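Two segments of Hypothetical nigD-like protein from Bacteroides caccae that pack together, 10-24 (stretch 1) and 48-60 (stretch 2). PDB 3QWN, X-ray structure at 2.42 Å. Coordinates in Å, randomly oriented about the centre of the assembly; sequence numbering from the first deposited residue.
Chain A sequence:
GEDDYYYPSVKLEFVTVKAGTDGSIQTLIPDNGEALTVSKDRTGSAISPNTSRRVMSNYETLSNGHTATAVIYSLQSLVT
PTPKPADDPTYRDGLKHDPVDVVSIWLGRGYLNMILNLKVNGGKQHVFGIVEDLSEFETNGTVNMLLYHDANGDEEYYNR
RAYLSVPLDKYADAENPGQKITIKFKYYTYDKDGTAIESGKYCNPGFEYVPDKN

Stretch 1, residues 10-24: VKLEFVTVKAGTDGS
Stretch 2 48-60: SPNTSRRVMSNYE

On one face of the sheet the apolar centre is built around Met 56, a selenomethionine, whose side chain folds back in an m, m, m conformation. Its SE lies 3.5 Å from the centroid of the Phe 14 ring and 7° off the ring normal, a sulfur-aromatic type contact over the ring face. Phe 14 (chi1 -74°, chi2 73°) is the direct cross-strand neighbour of Met 56 in a non-hydrogen-bonded pair with CA atoms 5.0 Å apart. The same curl brings Met 56 CE to 3.6 Å from Leu 12 CB (Leu 12 is m, t), so one flexible side chain fills the space beside two apolar ones.

The opposite face carries a row of valines, all with chi1 m. Val 55 CG2 is 3.8 Å from both Val 15 CG2 and Val 17 CG2. Val 15 CG2 also meets Ser 57 CB at 3.7 Å, and Val 15 CG1 reaches Tyr 59 CE1 at 3.7 Å.

Between these two layers of side chains, extended backbones form a regular ladder. The two stretches pair as antiparallel strands, residues 13-19 against 52-60, whose axes approach to 4.7 Å with 151° between their directions; together they bury 1216 Å². Narrow pairs are Phe 14-Met 56, Thr 16-Arg 54 and Lys 18-Ser 52; the alternating pairs Glu 13-Ser 57, Val 15-Val 55 and Val 17-Arg 53 each exchange two hydrogen bonds. Glu 13 N to Ser 57 O and Ser 57 N to Glu 13 O are both 2.9 Å, Val 15 N to Val 55 O and Val 55 N to Val 15 O both 3.0 Å, and Val 17 N to Arg 53 O and Arg 53 N to Val 17 O both 2.9 Å. Ala 19 N extends the ladder to Thr 51 O at 3.0 Å. CA-H...O contacts fill the intervals, among them Met 56 CA to Glu 13 O at 3.3 Å and Ser 52 CA to Val 17 O at 3.2 Å.

On the Phe 14 face, Arg 54 (t, p, t) lays its guanidinium against Phe 14, with NH2 3.6 Å from Phe 14 CB; its nitrogens are hydrogen-bonded elsewhere in the structure.

Polar groups close both ends. Asn 58 (chi1 t) donates from ND2 to Lys 11 O at 2.8 Å, nearly linear at 171°. Tyr 59 (chi1 p) swings its ring back so that OH donates to Glu 13 OE1 at 3.1 Å, while a water lies 3.2 Å from Glu 13 OE2 and 2.8 Å from Tyr 59 O, within hydrogen-bonding reach of both. At the other end, a type I turn from Gly 20 to Gly 23 meets a type II turn from Ser 48 to Thr 51, joined by Asn 50 N to Gly 20 O at 3.0 Å. Gly 23 has phi/psi 91/-12, where a CB would jam against the preceding carbonyl oxygen. Thr 51 OG1 secures its own turn by donating to Ser 48 O at 2.7 Å.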

# COMPACT_ATOMS: atom_id res chain seq x y z
N VAL A 10 6.63 17.29 -1.35
CA VAL A 10 7.37 16.44 -2.28
C VAL A 10 6.41 15.41 -2.90
O VAL A 10 5.65 14.76 -2.17
CB VAL A 10 8.58 15.76 -1.61
N LYS A 11 6.45 15.28 -4.23
CA LYS A 11 5.66 14.32 -4.99
C LYS A 11 6.31 12.94 -4.83
O LYS A 11 7.50 12.78 -5.11
CB LYS A 11 5.57 14.76 -6.47
CG LYS A 11 4.43 14.10 -7.25
N LEU A 12 5.55 11.96 -4.32
CA LEU A 12 6.03 10.61 -4.04
C LEU A 12 5.35 9.57 -4.89
O LEU A 12 4.16 9.65 -5.12
CB LEU A 12 5.77 10.29 -2.56
CG LEU A 12 6.56 11.09 -1.51
CD1 LEU A 12 6.14 10.67 -0.12
CD2 LEU A 12 8.07 10.88 -1.66
N GLU A 13 6.10 8.58 -5.32
CA GLU A 13 5.59 7.46 -6.12
C GLU A 13 5.80 6.12 -5.39
O GLU A 13 6.75 5.98 -4.64
CB GLU A 13 6.36 7.38 -7.43
CG GLU A 13 5.85 8.24 -8.57
CD GLU A 13 6.64 8.03 -9.86
OE1 GLU A 13 6.75 6.87 -10.35
OE2 GLU A 13 7.20 9.05 -10.35
N PHE A 14 4.93 5.14 -5.66
CA PHE A 14 5.03 3.75 -5.20
C PHE A 14 6.04 3.09 -6.10
O PHE A 14 5.83 3.06 -7.32
CB PHE A 14 3.64 3.03 -5.29
CG PHE A 14 2.60 3.43 -4.26
CD1 PHE A 14 1.97 4.66 -4.33
CD2 PHE A 14 2.28 2.57 -3.21
CE1 PHE A 14 1.05 5.05 -3.34
CE2 PHE A 14 1.33 2.94 -2.24
CZ PHE A 14 0.71 4.17 -2.33
N VAL A 15 7.13 2.60 -5.53
CA VAL A 15 8.21 1.92 -6.29
C VAL A 15 8.72 0.75 -5.46
O VAL A 15 8.35 0.57 -4.28
CB VAL A 15 9.41 2.89 -6.66
CG1 VAL A 15 8.96 4.05 -7.56
CG2 VAL A 15 10.16 3.40 -5.42
N THR A 16 9.58 -0.04 -6.10
CA THR A 16 10.34 -1.11 -5.47
C THR A 16 11.83 -0.71 -5.58
O THR A 16 12.25 -0.20 -6.61
CB THR A 16 10.02 -2.48 -6.07
OG1 THR A 16 8.62 -2.71 -5.97
CG2 THR A 16 10.75 -3.61 -5.37
N VAL A 17 12.58 -0.85 -4.51
CA VAL A 17 14.02 -0.58 -4.55
C VAL A 17 14.75 -1.87 -4.18
O VAL A 17 14.21 -2.66 -3.41
CB VAL A 17 14.50 0.61 -3.68
CG1 VAL A 17 13.97 1.93 -4.21
CG2 VAL A 17 14.15 0.43 -2.20
N LYS A 18 15.94 -2.08 -4.74
CA LYS A 18 16.82 -3.20 -4.42
C LYS A 18 18.16 -2.64 -3.99
O LYS A 18 18.62 -1.61 -4.53
CB LYS A 18 17.02 -4.18 -5.60
CG LYS A 18 15.74 -4.55 -6.34
CD LYS A 18 15.87 -5.82 -7.16
CE LYS A 18 14.47 -6.20 -7.65
NZ LYS A 18 14.45 -7.32 -8.63
N ALA A 19 18.75 -3.31 -3.00
CA ALA A 19 20.06 -3.08 -2.44
C ALA A 19 21.01 -4.16 -2.94
O ALA A 19 20.59 -5.29 -3.26
CB ALA A 19 20.01 -3.09 -0.93
N GLY A 20 22.29 -3.81 -2.97
CA GLY A 20 23.34 -4.73 -3.33
C GLY A 20 24.01 -5.18 -2.05
O GLY A 20 23.43 -5.08 -0.96
N THR A 21 25.27 -5.62 -2.17
CA THR A 21 26.01 -6.25 -1.10
C THR A 21 26.31 -5.35 0.09
O THR A 21 26.51 -5.89 1.19
CB THR A 21 27.26 -6.89 -1.67
OG1 THR A 21 28.12 -5.88 -2.20
CG2 THR A 21 26.92 -7.90 -2.75
N ASP A 22 26.31 -4.00 -0.11
CA ASP A 22 26.64 -3.07 0.98
C ASP A 22 25.37 -2.38 1.55
O ASP A 22 25.49 -1.55 2.46
CB ASP A 22 27.69 -2.06 0.50
CG ASP A 22 27.23 -1.12 -0.61
OD1 ASP A 22 26.13 -1.36 -1.18
OD2 ASP A 22 27.98 -0.17 -0.93
N GLY A 23 24.18 -2.71 1.02
CA GLY A 23 22.92 -2.14 1.48
C GLY A 23 22.46 -0.89 0.77
O GLY A 23 21.31 -0.45 0.94
N SER A 24 23.35 -0.29 -0.01
CA SER A 24 23.04 0.90 -0.80
C SER A 24 22.07 0.54 -1.91
O SER A 24 22.06 -0.61 -2.35
CB SER A 24 24.33 1.50 -1.36
OG SER A 24 24.97 0.59 -2.23
N SER A 48 18.74 -3.71 4.09
CA SER A 48 19.44 -4.96 4.33
C SER A 48 20.10 -5.43 3.03
O SER A 48 19.47 -5.40 1.96
CB SER A 48 18.49 -6.02 4.88
OG SER A 48 19.23 -7.18 5.26
N PRO A 49 21.38 -5.87 3.11
CA PRO A 49 22.09 -6.28 1.88
C PRO A 49 21.33 -7.30 1.03
O PRO A 49 20.80 -8.30 1.55
CB PRO A 49 23.41 -6.87 2.42
CG PRO A 49 23.64 -6.10 3.68
CD PRO A 49 22.27 -5.97 4.29
N ASN A 50 21.28 -7.02 -0.28
CA ASN A 50 20.67 -7.89 -1.28
C ASN A 50 19.20 -8.18 -0.99
O ASN A 50 18.76 -9.33 -1.08
CB ASN A 50 21.46 -9.22 -1.38
CG ASN A 50 22.86 -9.08 -1.90
OD1 ASN A 50 23.14 -8.42 -2.92
ND2 ASN A 50 23.77 -9.78 -1.27
N THR A 51 18.42 -7.12 -0.64
CA THR A 51 16.97 -7.25 -0.42
C THR A 51 16.26 -6.25 -1.29
O THR A 51 16.89 -5.34 -1.84
CB THR A 51 16.57 -7.08 1.06
OG1 THR A 51 16.85 -5.75 1.52
CG2 THR A 51 17.21 -8.13 1.98
N SER A 52 14.94 -6.44 -1.42
CA SER A 52 13.98 -5.55 -2.10
C SER A 52 12.98 -5.04 -1.11
O SER A 52 12.53 -5.79 -0.23
CB SER A 52 13.25 -6.25 -3.24
OG SER A 52 14.15 -6.55 -4.29
N ARG A 53 12.61 -3.79 -1.25
CA ARG A 53 11.59 -3.16 -0.43
C ARG A 53 10.65 -2.35 -1.28
O ARG A 53 11.08 -1.67 -2.21
CB ARG A 53 12.20 -2.25 0.66
CG ARG A 53 13.08 -3.00 1.63
CD ARG A 53 13.40 -2.18 2.86
NE ARG A 53 12.32 -2.24 3.83
CZ ARG A 53 12.19 -3.18 4.76
NH1 ARG A 53 13.07 -4.17 4.83
NH2 ARG A 53 11.18 -3.13 5.62
N ARG A 54 9.34 -2.46 -0.98
CA ARG A 54 8.24 -1.68 -1.52
C ARG A 54 8.25 -0.38 -0.70
O ARG A 54 8.09 -0.45 0.52
CB ARG A 54 6.93 -2.47 -1.41
CG ARG A 54 5.65 -1.79 -1.91
CD ARG A 54 5.62 -1.76 -3.40
NE ARG A 54 4.38 -1.22 -3.96
CZ ARG A 54 4.22 -0.98 -5.26
NH1 ARG A 54 5.22 -1.20 -6.11
NH2 ARG A 54 3.08 -0.48 -5.71
N VAL A 55 8.52 0.79 -1.34
CA VAL A 55 8.68 2.08 -0.65
C VAL A 55 8.02 3.23 -1.43
O VAL A 55 7.64 3.06 -2.59
CB VAL A 55 10.23 2.40 -0.47
CG1 VAL A 55 10.92 1.44 0.51
CG2 VAL A 55 10.98 2.43 -1.80
N MSE A 56 7.96 4.42 -0.81
CA MSE A 56 7.58 5.71 -1.41
C MSE A 56 8.88 6.46 -1.80
O MSE A 56 9.88 6.45 -1.06
CB MSE A 56 6.70 6.56 -0.47
CG MSE A 56 5.38 5.87 -0.13
SE MSE A 56 4.34 5.35 -1.72
CE MSE A 56 4.03 7.13 -2.46
N SER A 57 8.89 7.08 -2.97
CA SER A 57 10.11 7.76 -3.38
C SER A 57 9.85 8.94 -4.27
O SER A 57 8.98 8.90 -5.14
CB SER A 57 11.03 6.78 -4.12
OG SER A 57 12.28 7.32 -4.51
N ASN A 58 10.70 9.95 -4.10
CA ASN A 58 10.85 11.07 -5.00
C ASN A 58 12.14 10.78 -5.76
O ASN A 58 13.22 10.68 -5.17
CB ASN A 58 10.87 12.43 -4.31
CG ASN A 58 10.98 13.57 -5.30
OD1 ASN A 58 12.04 14.09 -5.55
ND2 ASN A 58 9.91 13.91 -5.96
N TYR A 59 12.02 10.58 -7.07
CA TYR A 59 13.16 10.26 -7.90
C TYR A 59 12.94 10.85 -9.27
O TYR A 59 11.79 11.11 -9.65
CB TYR A 59 13.35 8.71 -7.98
CG TYR A 59 12.35 8.03 -8.89
CD1 TYR A 59 11.06 7.73 -8.44
CD2 TYR A 59 12.66 7.73 -10.21
CE1 TYR A 59 10.13 7.10 -9.28
CE2 TYR A 59 11.73 7.12 -11.06
CZ TYR A 59 10.47 6.80 -10.59
OH TYR A 59 9.55 6.20 -11.43
N GLU A 60 14.00 10.93 -10.06
CA GLU A 60 13.83 11.32 -11.45
C GLU A 60 14.62 10.38 -12.35
O GLU A 60 15.61 9.79 -11.93
CB GLU A 60 14.16 12.80 -11.69
CG GLU A 60 15.62 13.18 -11.86
CD GLU A 60 15.77 14.63 -12.29
OE1 GLU A 60 14.83 15.17 -12.92
OE2 GLU A 60 16.85 15.20 -12.01
O HOH W 1 9.73 10.69 -11.51
O HOH W 2 8.68 11.09 -8.29